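Local coordinates for protein putative TIM-barrel metal-dependent hydrolase (Mycobacterium avium subsp. paratuberculosis S397, PDB 4DZI) that probably hydrolyses a still unidentified substrate as a metal-dependent amidohydrolase, holding two metal ions, here cadmium, in a TIM-barrel active site, at residues Cys126-Glu130 / His230-Gly235; Ser234-Ala240 / Leu262-Ala267. One frame throughout, in Å; residues are numbered along the deposited sequence.

Contact 1. Residues Cys126-Glu130 / His230-Gly235; sequences CGVEE and HLSDSG. With CD (cadmium ion), chain Q.
Cys126 and Asp233 are joined by the one direct hydrogen bond between residues 126-130 and the loop 230-235, from Asp233 N to Cys126 O at 2.9 Å. Around it the packing is close. The CB of Ser232 leans on the same carbonyl oxygen, and the CA of Gly127 packs against the CB of Asp233. Nearer the metal, the thiol of Cys126 approaches the His230 ring obliquely, SG lying 4.0 Å from ND1. That nitrogen donates to Leu231 O (2.7 Å), while NE2 binds a cadmium ion at 2.4 Å, in a site completed by Asp13, His15, Glu293 and Asp356.

Between the start of helix 128-131 and the loop, water fills in where the two chains do not meet directly. One water accepts from Glu130 N and lies within bonding distance of Cys126 O and Asp233 O; a second joins Gly127 O to Asp233 OD2, and a third joins Glu130 OE1 to Ser234 O. In the side chain of Glu130, CG, anti to the backbone N (chi1 176°), lies across the Asp233 carboxylate, and the bend at chi2 then brings OE2 to 3.1 Å from the CA of Gly235. The Asp233 carboxylate is itself tied into an Asx turn, OD1 accepting from Gly235 N at 3.0 Å.

Two acidic groups thus lie close, with Glu130 OE2 4.7 Å from Asp233 OD1. Salt bridges from Glu130 to Lys133 and Arg195 probably offset their repulsion, while the ND1 bond to Leu231 O fixes the rotation of the His230 ring and leaves NE2 to the metal.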
ATOM      1  N   CYS C 126      17.200 -12.583   6.407  1.00 12.31           N
ATOM      2  CA  CYS C 126      16.003 -11.917   5.812  1.00 13.28           C
ATOM      3  C   CYS C 126      16.324 -10.563   5.158  1.00 12.03           C
ATOM      4  O   CYS C 126      15.404  -9.946   4.568  1.00 16.00           O
ATOM      5  CB  CYS C 126      14.879 -11.749   6.833  1.00 15.86           C
ATOM      6  SG  CYS C 126      14.256 -13.372   7.391  1.00 20.23           S
ATOM      7  N   GLY C 127      17.569 -10.094   5.247  1.00 11.06           N
ATOM      8  CA  GLY C 127      17.985  -8.861   4.538  1.00 14.22           C
ATOM      9  C   GLY C 127      18.918  -9.070   3.359  1.00 12.88           C
ATOM     10  O   GLY C 127      19.223  -8.110   2.644  1.00 14.84           O
ATOM     11  N   VAL C 128      19.432 -10.289   3.180  1.00 13.99           N
ATOM     12  CA  VAL C 128      20.519 -10.492   2.218  1.00 12.19           C
ATOM     13  C   VAL C 128      20.040 -10.394   0.770  1.00 14.57           C
ATOM     14  O   VAL C 128      20.712  -9.789  -0.081  1.00 14.20           O
ATOM     15  CB  VAL C 128      21.277 -11.796   2.501  1.00 13.46           C
ATOM     16  CG1 VAL C 128      22.310 -12.072   1.403  1.00 15.16           C
ATOM     17  CG2 VAL C 128      21.967 -11.701   3.862  1.00 15.79           C
ATOM     18  N   GLU C 129      18.888 -10.978   0.468  1.00 14.19           N
ATOM     19  CA  GLU C 129      18.449 -11.012  -0.922  1.00 14.53           C
ATOM     20  C   GLU C 129      18.207  -9.604  -1.500  1.00 12.83           C
ATOM     21  O   GLU C 129      18.516  -9.375  -2.680  1.00 13.60           O
ATOM     22  CB  GLU C 129      17.210 -11.856  -1.088  1.00 17.28           C
ATOM     23  CG  GLU C 129      17.481 -13.312  -0.791  1.00 14.12           C
ATOM     24  CD  GLU C 129      16.183 -14.062  -0.601  1.00 16.67           C
ATOM     25  OE1 GLU C 129      15.606 -14.087   0.532  1.00 16.73           O
ATOM     26  OE2 GLU C 129      15.732 -14.629  -1.622  1.00 17.57           O
ATOM     27  N   GLU C 130      17.679  -8.671  -0.712  1.00 14.56           N
ATOM     28  CA  GLU C 130      17.486  -7.322  -1.280  1.00 12.65           C
ATOM     29  C   GLU C 130      18.850  -6.736  -1.648  1.00 14.36           C
ATOM     30  O   GLU C 130      18.994  -6.083  -2.705  1.00 14.28           O
ATOM     31  CB  GLU C 130      16.741  -6.418  -0.289  1.00 16.00           C
ATOM     32  CG  GLU C 130      16.584  -4.993  -0.770  1.00 14.16           C
ATOM     33  CD  GLU C 130      15.599  -4.824  -1.892  1.00 17.80           C
ATOM     34  OE1 GLU C 130      14.946  -5.807  -2.320  1.00 17.96           O
ATOM     35  OE2 GLU C 130      15.488  -3.653  -2.361  1.00 18.17           O
ATOM     36  N   HIS C 230       8.104 -14.741   5.267  1.00 10.93           N
ATOM     37  CA  HIS C 230       8.378 -14.071   6.537  1.00 11.75           C
ATOM     38  C   HIS C 230       8.813 -12.681   6.285  1.00 13.22           C
ATOM     39  O   HIS C 230       9.547 -12.443   5.323  1.00 12.85           O
ATOM     40  CB  HIS C 230       9.538 -14.786   7.261  1.00 10.25           C
ATOM     41  CG  HIS C 230       9.818 -14.231   8.654  1.00  8.77           C
ATOM     42  ND1 HIS C 230      10.526 -13.088   8.879  1.00 10.85           N
ATOM     43  CD2 HIS C 230       9.398 -14.678   9.900  1.00 12.16           C
ATOM     44  CE1 HIS C 230      10.568 -12.838  10.200  1.00 11.68           C
ATOM     45  NE2 HIS C 230       9.870 -13.792  10.827  1.00 13.96           N
ATOM     46  N   LEU C 231       8.374 -11.769   7.149  1.00 12.32           N
ATOM     47  CA  LEU C 231       8.822 -10.373   7.111  1.00 13.19           C
ATOM     48  C   LEU C 231      10.312 -10.264   6.770  1.00 14.52           C
ATOM     49  O   LEU C 231      11.153 -10.869   7.435  1.00 11.90           O
ATOM     50  CB  LEU C 231       8.596  -9.751   8.491  1.00 12.54           C
ATOM     51  CG  LEU C 231       8.722  -8.241   8.526  1.00 13.68           C
ATOM     52  CD1 LEU C 231       7.587  -7.594   7.718  1.00 16.73           C
ATOM     53  CD2 LEU C 231       8.704  -7.761   9.979  1.00 16.05           C
ATOM     54  N   SER C 232      10.650  -9.403   5.800  1.00 11.94           N
ATOM     55  CA  SER C 232      12.023  -9.347   5.271  1.00 11.57           C
ATOM     56  C   SER C 232      12.332  -7.915   4.878  1.00 13.85           C
ATOM     57  O   SER C 232      11.438  -7.062   4.908  1.00 12.41           O
ATOM     58  CB  SER C 232      12.127 -10.195   3.987  1.00 11.85           C
ATOM     59  OG  SER C 232      11.866 -11.596   4.238  1.00 13.98           O
ATOM     60  N   ASP C 233      13.574  -7.657   4.454  1.00 12.18           N
ATOM     61  CA  ASP C 233      13.777  -6.468   3.606  1.00 11.31           C
ATOM     62  C   ASP C 233      13.264  -6.814   2.226  1.00 12.27           C
ATOM     63  O   ASP C 233      13.892  -7.542   1.476  1.00 13.96           O
ATOM     64  CB  ASP C 233      15.262  -6.091   3.508  1.00 14.72           C
ATOM     65  CG  ASP C 233      15.477  -4.791   2.755  1.00 15.86           C
ATOM     66  OD1 ASP C 233      14.513  -4.275   2.143  1.00 16.01           O
ATOM     67  OD2 ASP C 233      16.606  -4.269   2.782  1.00 17.65           O
ATOM     68  N   SER C 234      12.090  -6.278   1.870  1.00 10.78           N
ATOM     69  CA  SER C 234      11.445  -6.573   0.612  1.00 10.87           C
ATOM     70  C   SER C 234      11.600  -5.417  -0.381  1.00 10.47           C
ATOM     71  O   SER C 234      10.986  -5.451  -1.447  1.00 15.61           O
ATOM     72  CB  SER C 234       9.952  -6.833   0.853  1.00 11.40           C
ATOM     73  OG  SER C 234       9.740  -8.100   1.504  1.00 14.75           O
ATOM     74  N   GLY C 235      12.445  -4.467  -0.025  1.00 13.10           N
ATOM     75  CA  GLY C 235      12.719  -3.308  -0.901  1.00 15.77           C
ATOM     76  C   GLY C 235      11.637  -2.255  -0.833  1.00 17.81           C
ATOM     77  O   GLY C 235      11.631  -1.336  -1.683  1.00 18.22           O
TER
HETATM   78 CD    CD Q 502       9.655 -13.873  13.173  1.00 12.10          CD
HETATM   79  O   HOH W   1      16.261  -9.426   1.658  1.00 14.03           O
HETATM   80  O   HOH W   2      19.117  -5.384   2.970  1.00 19.45           O
HETATM   81  O   HOH W   3      12.675  -5.664  -3.789  1.00 23.65           O

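Contact 2. Residues Ser234-Ala240 / Leu262-Ala267; sequences SGYLHIA and LLDDRA. With SO4 (sulfate ion), chain J.
Ala267 presses its CA and CB onto one face of the Tyr236 ring, in a CH-pi contact whose methyl carbon CB stands 4.1 Å from the ring centroid, 21° off the normal. The same methyl also fills the angle between this ring and Ser234, touching Ser234 CB at 3.8 Å. Beside it, Arg266 CB meets CE2 of the tyrosine obliquely (3.6 Å), so the ring rests on the first turn of helix 266-277. Its hydroxyl reaches Asp270 of the same chain and Trp243 of the second subunit.

At the root of the ring the bump comes from the other segment. Leu263, its CG anti to the backbone N (chi1 -161°), lodges between Tyr236 and Leu237: CG sits on Tyr236 CB at 3.8 Å, and CD1 abuts Leu237 CD2 at 3.7 Å. Further along, in helix 237-242, Ile239 projects into the notch between Leu262 and Arg266. Its CG2 packs on Leu262 CB, whereas CD1 comes to the edge of the guanidinium, 3.6 Å from NH1. Leu262 in turn sends CD1 against the CA of Ala240.

The Arg266 chain, extended from CG to NE, passes across Ile239 and directs NE almost straight at sulfate O4 (2.7 Å, 173°), with the oxygen in the guanidinium plane. Arg301 and Arg305, together with Arg266 and Arg305 of the second subunit, also bind this probably crystallisation-derived anion. The segment 262-267 turns from helix 257-263 into helix 266-277 through a type II' beta turn, Leu263 to Arg266; the arrangement is two successive helices joined by a tight turn, packed through apolar contacts on the short helix 237-242 that follows a barrel strand, and bordering an arginine-lined anion site at the dimer interface.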
ATOM      1  N   SER C 234      12.090  -6.278   1.870  1.00 10.78           N
ATOM      2  CA  SER C 234      11.445  -6.573   0.612  1.00 10.87           C
ATOM      3  C   SER C 234      11.600  -5.417  -0.381  1.00 10.47           C
ATOM      4  O   SER C 234      10.986  -5.451  -1.447  1.00 15.61           O
ATOM      5  CB  SER C 234       9.952  -6.833   0.853  1.00 11.40           C
ATOM      6  OG  SER C 234       9.740  -8.100   1.504  1.00 14.75           O
ATOM      7  N   GLY C 235      12.445  -4.467  -0.025  1.00 13.10           N
ATOM      8  CA  GLY C 235      12.719  -3.308  -0.901  1.00 15.77           C
ATOM      9  C   GLY C 235      11.637  -2.255  -0.833  1.00 17.81           C
ATOM     10  O   GLY C 235      11.631  -1.336  -1.683  1.00 18.22           O
ATOM     11  N   TYR C 236      10.718  -2.353   0.138  1.00 15.70           N
ATOM     12  CA  TYR C 236       9.592  -1.374   0.212  1.00 13.11           C
ATOM     13  C   TYR C 236       9.938   0.026   0.678  1.00 28.80           C
ATOM     14  O   TYR C 236       9.139   0.956   0.568  1.00 22.10           O
ATOM     15  CB  TYR C 236       8.362  -1.956   0.942  1.00 16.15           C
ATOM     16  CG  TYR C 236       7.459  -2.714  -0.001  1.00 15.27           C
ATOM     17  CD1 TYR C 236       7.894  -3.871  -0.654  1.00 17.95           C
ATOM     18  CD2 TYR C 236       6.174  -2.254  -0.264  1.00 18.75           C
ATOM     19  CE1 TYR C 236       7.061  -4.542  -1.527  1.00 22.71           C
ATOM     20  CE2 TYR C 236       5.329  -2.912  -1.125  1.00 13.42           C
ATOM     21  CZ  TYR C 236       5.768  -4.053  -1.758  1.00 18.12           C
ATOM     22  OH  TYR C 236       4.954  -4.696  -2.643  1.00 16.36           O
ATOM     23  N   LEU C 237      11.141   0.207   1.191  1.00 18.41           N
ATOM     24  CA  LEU C 237      11.559   1.582   1.452  1.00 19.39           C
ATOM     25  C   LEU C 237      11.545   2.441   0.178  1.00 28.80           C
ATOM     26  O   LEU C 237      11.641   3.649   0.296  1.00 20.53           O
ATOM     27  CB  LEU C 237      12.913   1.632   2.147  1.00 30.26           C
ATOM     28  CG  LEU C 237      12.829   1.210   3.613  1.00 34.77           C
ATOM     29  CD1 LEU C 237      14.219   1.099   4.226  1.00 52.24           C
ATOM     30  CD2 LEU C 237      11.964   2.162   4.420  1.00 32.61           C
ATOM     31  N   HIS C 238      11.424   1.842  -1.016  1.00 34.27           N
ATOM     32  CA  HIS C 238      11.296   2.667  -2.256  1.00 26.66           C
ATOM     33  C   HIS C 238      10.075   3.583  -2.271  1.00 32.93           C
ATOM     34  O   HIS C 238      10.101   4.653  -2.887  1.00 30.44           O
ATOM     35  CB  HIS C 238      11.419   1.847  -3.551  1.00 29.21           C
ATOM     36  CG  HIS C 238      10.199   1.001  -3.891  1.00 53.29           C
ATOM     37  ND1 HIS C 238       9.252   1.407  -4.764  1.00 87.95           N
ATOM     38  CD2 HIS C 238       9.822  -0.282  -3.474  1.00105.99           C
ATOM     39  CE1 HIS C 238       8.305   0.444  -4.885  1.00 56.82           C
ATOM     40  NE2 HIS C 238       8.657  -0.588  -4.094  1.00 50.80           N
ATOM     41  N   ILE C 239       9.015   3.198  -1.571  1.00 25.28           N
ATOM     42  CA  ILE C 239       7.844   4.068  -1.428  1.00 28.43           C
ATOM     43  C   ILE C 239       8.166   5.314  -0.604  1.00 34.35           C
ATOM     44  O   ILE C 239       7.906   6.452  -1.027  1.00 31.36           O
ATOM     45  CB  ILE C 239       6.635   3.333  -0.800  1.00 24.67           C
ATOM     46  CG1 ILE C 239       6.226   2.127  -1.660  1.00 31.24           C
ATOM     47  CG2 ILE C 239       5.460   4.307  -0.651  1.00 23.57           C
ATOM     48  CD1 ILE C 239       4.905   1.510  -1.252  1.00 39.91           C
ATOM     49  N   ALA C 240       8.729   5.119   0.581  1.00 28.85           N
ATOM     50  CA  ALA C 240       9.170   6.271   1.366  1.00 27.26           C
ATOM     51  C   ALA C 240      10.133   7.121   0.533  1.00 30.37           C
ATOM     52  O   ALA C 240      10.112   8.354   0.620  1.00 28.51           O
ATOM     53  CB  ALA C 240       9.817   5.831   2.677  1.00 32.46           C
ATOM     54  N   LEU C 262       4.121   4.449   5.538  1.00 14.65           N
ATOM     55  CA  LEU C 262       4.050   4.164   4.098  1.00 13.39           C
ATOM     56  C   LEU C 262       4.402   2.741   3.758  1.00 22.64           C
ATOM     57  O   LEU C 262       4.212   2.318   2.598  1.00 23.48           O
ATOM     58  CB  LEU C 262       5.063   5.046   3.352  1.00 17.42           C
ATOM     59  CG  LEU C 262       4.718   6.527   3.434  1.00 17.39           C
ATOM     60  CD1 LEU C 262       5.722   7.347   2.644  1.00 17.76           C
ATOM     61  CD2 LEU C 262       3.318   6.772   2.885  1.00 21.09           C
ATOM     62  N   LEU C 263       5.002   2.035   4.711  1.00 20.03           N
ATOM     63  CA  LEU C 263       5.482   0.666   4.447  1.00 26.69           C
ATOM     64  C   LEU C 263       4.560  -0.400   5.043  1.00 17.29           C
ATOM     65  O   LEU C 263       3.983  -1.220   4.324  1.00 16.01           O
ATOM     66  CB  LEU C 263       6.900   0.501   4.991  1.00 22.30           C
ATOM     67  CG  LEU C 263       7.731  -0.664   4.450  1.00 30.28           C
ATOM     68  CD1 LEU C 263       9.209  -0.310   4.545  1.00 39.83           C
ATOM     69  CD2 LEU C 263       7.422  -1.928   5.222  1.00 39.01           C
ATOM     70  N   ASP C 264       4.451  -0.362   6.364  1.00 18.80           N
ATOM     71  CA  ASP C 264       3.597  -1.252   7.137  1.00 16.26           C
ATOM     72  C   ASP C 264       3.607  -2.661   6.561  1.00 16.50           C
ATOM     73  O   ASP C 264       4.690  -3.278   6.463  1.00 15.03           O
ATOM     74  CB  ASP C 264       2.171  -0.703   7.217  1.00 18.68           C
ATOM     75  CG  ASP C 264       1.371  -1.314   8.379  1.00 20.08           C
ATOM     76  OD1 ASP C 264       1.989  -1.764   9.382  1.00 27.23           O
ATOM     77  OD2 ASP C 264       0.123  -1.366   8.300  1.00 20.61           O
ATOM     78  N   ASP C 265       2.426  -3.158   6.220  1.00 15.51           N
ATOM     79  CA  ASP C 265       2.272  -4.543   5.762  1.00 15.96           C
ATOM     80  C   ASP C 265       2.066  -4.662   4.237  1.00 16.26           C
ATOM     81  O   ASP C 265       1.469  -5.638   3.734  1.00 11.99           O
ATOM     82  CB  ASP C 265       1.129  -5.217   6.537  1.00 15.11           C
ATOM     83  CG  ASP C 265      -0.208  -4.548   6.290  1.00 17.66           C
ATOM     84  OD1 ASP C 265      -0.213  -3.477   5.600  1.00 14.58           O
ATOM     85  OD2 ASP C 265      -1.247  -5.083   6.767  1.00 18.39           O
ATOM     86  N   ARG C 266       2.601  -3.700   3.476  1.00 12.53           N
ATOM     87  CA  ARG C 266       2.343  -3.719   2.047  1.00  9.06           C
ATOM     88  C   ARG C 266       3.040  -4.872   1.342  1.00 11.66           C
ATOM     89  O   ARG C 266       2.536  -5.419   0.363  1.00 13.57           O
ATOM     90  CB  ARG C 266       2.780  -2.403   1.398  1.00 15.59           C
ATOM     91  CG  ARG C 266       1.862  -1.306   1.866  1.00 16.09           C
ATOM     92  CD  ARG C 266       2.104   0.022   1.163  1.00 22.92           C
ATOM     93  NE  ARG C 266       0.932   0.868   1.333  1.00 21.90           N
ATOM     94  CZ  ARG C 266       0.876   2.143   0.944  1.00 31.93           C
ATOM     95  NH1 ARG C 266       1.931   2.690   0.357  1.00 22.83           N
ATOM     96  NH2 ARG C 266      -0.236   2.858   1.121  1.00 20.28           N
ATOM     97  N   ALA C 267       4.191  -5.283   1.852  1.00 10.76           N
ATOM     98  CA  ALA C 267       4.887  -6.374   1.153  1.00 12.06           C
ATOM     99  C   ALA C 267       4.097  -7.664   1.143  1.00 12.16           C
ATOM    100  O   ALA C 267       4.005  -8.325   0.109  1.00 12.62           O
ATOM    101  CB  ALA C 267       6.306  -6.574   1.727  1.00 12.64           C
TER
HETATM  102  S   SO4 J 506      -2.563  -0.635   1.644  1.00 24.62           S
HETATM  103  O1  SO4 J 506      -2.860  -0.215   0.289  1.00 21.83           O
HETATM  104  O2  SO4 J 506      -3.721  -0.736   2.573  1.00 24.84           O
HETATM  105  O3  SO4 J 506      -2.162  -2.054   1.425  1.00 55.87           O
HETATM  106  O4  SO4 J 506      -1.408  -0.124   2.361  1.00 24.54           O

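How the contacts relate
Contacts 1 and 2 follow one another along the chain, with centres 11 Å apart, and they share Ser234 and Gly235. Both are built on the excursion that leaves strand 227-230 of the parallel sheet. Its first part, in contact 1, meets the short helix 128-131, which follows strand 115-121; its second part becomes helix 237-242 and, in contact 2, packs on helices 257-263 and 266-277. The path therefore runs outward from the metal centre, contact 1 holding a cadmium ligand and contact 2 lying against the second subunit. One continuous strand-to-helix connection, ending in helix 237-242, thus links the active-site end of the barrel to the dimer interface.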